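BZLF1 trans-activator protein (Human herpesvirus 4, PDB 2C9L) switches Epstein-Barr virus from latency to the lytic cycle as a homodimeric bZIP transcription factor that binds specific DNA sequences and recognises CpG methylation. Local coordinates at the interface of chains A and B. Sequence-based numbering; all coordinates share one arbitrary frame. Chains: chain A/B, BZLF1 trans-activator protein.

The interface of chains A and B. Residues chain A 30-31, 34-35, 38; chain B 30-31, 34-35, 38.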
loop_
_atom_site.group_PDB
_atom_site.type_symbol
_atom_site.label_atom_id
_atom_site.label_comp_id
_atom_site.label_asym_id
_atom_site.label_seq_id
_atom_site.Cartn_x
_atom_site.Cartn_y
_atom_site.Cartn_z
ATOM N N VAL A 30 -4.259 2.219 -2.200
ATOM C CA VAL A 30 -3.285 1.860 -3.221
ATOM C C VAL A 30 -3.030 0.349 -3.212
ATOM O O VAL A 30 -2.914 -0.269 -4.266
ATOM C CB VAL A 30 -1.956 2.613 -2.993
ATOM C CG1 VAL A 30 -0.829 1.962 -3.776
ATOM C CG2 VAL A 30 -2.120 4.065 -3.415
ATOM N N ALA A 31 -2.938 -0.236 -2.021
ATOM C CA ALA A 31 -2.722 -1.676 -1.901
ATOM C C ALA A 31 -3.844 -2.417 -2.613
ATOM O O ALA A 31 -3.606 -3.401 -3.317
ATOM C CB ALA A 31 -2.696 -2.091 -0.447
ATOM N N LYS A 34 -3.704 -1.656 -6.548
ATOM C CA LYS A 34 -2.624 -2.418 -7.180
ATOM C C LYS A 34 -2.981 -3.898 -7.231
ATOM O O LYS A 34 -2.631 -4.603 -8.179
ATOM C CB LYS A 34 -1.318 -2.264 -6.392
ATOM C CG LYS A 34 -0.717 -0.869 -6.396
ATOM C CD LYS A 34 -0.223 -0.466 -7.775
ATOM C CE LYS A 34 0.583 0.828 -7.702
ATOM N NZ LYS A 34 1.175 1.209 -9.013
ATOM N N SER A 35 -3.675 -4.367 -6.200
ATOM C CA SER A 35 -4.069 -5.763 -6.136
ATOM C C SER A 35 -5.122 -6.074 -7.199
ATOM O O SER A 35 -5.066 -7.118 -7.840
ATOM C CB SER A 35 -4.615 -6.090 -4.746
ATOM O OG SER A 35 -4.804 -7.482 -4.597
ATOM N N ASN A 38 -3.464 -6.077 -10.513
ATOM C CA ASN A 38 -2.700 -7.317 -10.645
ATOM C C ASN A 38 -3.628 -8.410 -11.175
ATOM O O ASN A 38 -3.242 -9.195 -12.037
ATOM C CB ASN A 38 -2.113 -7.724 -9.281
ATOM C CG ASN A 38 -1.348 -9.050 -9.325
ATOM O OD1 ASN A 38 -1.943 -10.127 -9.358
ATOM N ND2 ASN A 38 -0.019 -8.970 -9.321
ATOM N N VAL B 30 2.498 -4.370 1.303
ATOM C CA VAL B 30 1.601 -5.001 0.337
ATOM C C VAL B 30 1.604 -4.201 -0.968
ATOM O O VAL B 30 1.728 -4.764 -2.054
ATOM C CB VAL B 30 0.160 -5.063 0.871
ATOM C CG1 VAL B 30 -0.778 -5.554 -0.212
ATOM C CG2 VAL B 30 0.101 -5.977 2.085
ATOM N N ALA B 31 1.485 -2.883 -0.851
ATOM C CA ALA B 31 1.456 -2.006 -2.016
ATOM C C ALA B 31 2.724 -2.127 -2.847
ATOM O O ALA B 31 2.669 -2.162 -4.078
ATOM C CB ALA B 31 1.247 -0.541 -1.571
ATOM N N LYS B 34 2.839 -5.710 -4.514
ATOM C CA LYS B 34 1.959 -5.767 -5.682
ATOM C C LYS B 34 2.499 -4.983 -6.872
ATOM O O LYS B 34 2.440 -5.455 -8.010
ATOM C CB LYS B 34 0.562 -5.255 -5.322
ATOM C CG LYS B 34 -0.116 -6.081 -4.252
ATOM C CD LYS B 34 -0.121 -7.554 -4.635
ATOM C CE LYS B 34 -0.751 -8.409 -3.546
ATOM N NZ LYS B 34 -1.946 -9.155 -4.061
ATOM N N SER B 35 3.026 -3.789 -6.609
ATOM C CA SER B 35 3.579 -2.945 -7.665
ATOM C C SER B 35 4.689 -3.630 -8.447
ATOM O O SER B 35 4.712 -3.575 -9.674
ATOM C CB SER B 35 4.115 -1.634 -7.083
ATOM O OG SER B 35 3.058 -0.789 -6.669
ATOM N N ASN B 38 3.209 -6.327 -10.539
ATOM C CA ASN B 38 2.508 -5.756 -11.683
ATOM C C ASN B 38 3.455 -5.312 -12.784
ATOM O O ASN B 38 3.124 -5.394 -13.963
ATOM C CB ASN B 38 1.644 -4.579 -11.235
ATOM C CG ASN B 38 0.312 -5.022 -10.665
ATOM O OD1 ASN B 38 0.146 -6.176 -10.256
ATOM N ND2 ASN B 38 -0.647 -4.103 -10.626
#
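A:Asn38 and B:Asn38 meet across the dimer axis with their amide planes turned 25° apart. ND2 of A:Asn38 donates to OD1 of B:Asn38 at 3.0 Å, end-on to the carbonyl. The B:Asn38 amide also uses its other end: its ND2 gives a hydrogen bond to a lone pair of the backbone O of A:Lys34 at 3.2 Å. Both bonds are somewhat bent, with the acceptor tilted from the donor's amide plane. The two residues pair asymmetrically. CG is anti to the carbonyl carbon in B:Asn38 (chi1 -82°), which puts its amide between the helices, against the chain A backbone. In A:Asn38 CG is anti to the backbone N (chi1 177°), and the amide lies out along the flank.

The inner part toward the N-terminus is closely packed. The CB atoms of A:Lys34 and B:Lys34 face each other at 3.7 Å. A:Val30 CG1 touches B:Ala31 CB at 3.9 Å, and B:Val30 CG1 likewise packs on A:Ala31 CB. The partner helix hides little of either valine's surface. The outward-running lysine ends form the looser side, probably facing solvent. The A:Lys34 side chain passes alongside B:Ser35 OG, which is turned back to the carbonyl O of B:Ala31 at 3.0 Å. The B:Lys34 side chain, bent at chi2 and chi4, brings NZ to A:Ser35 OG in a weak hydrogen bond of 3.4 Å.

This patch belongs to the leucine-zipper part of helices 2-48 of chain A and 6-48 of chain B, which pair there as a parallel coiled coil. It helps hold the homodimer that presents two basic motifs to DNA.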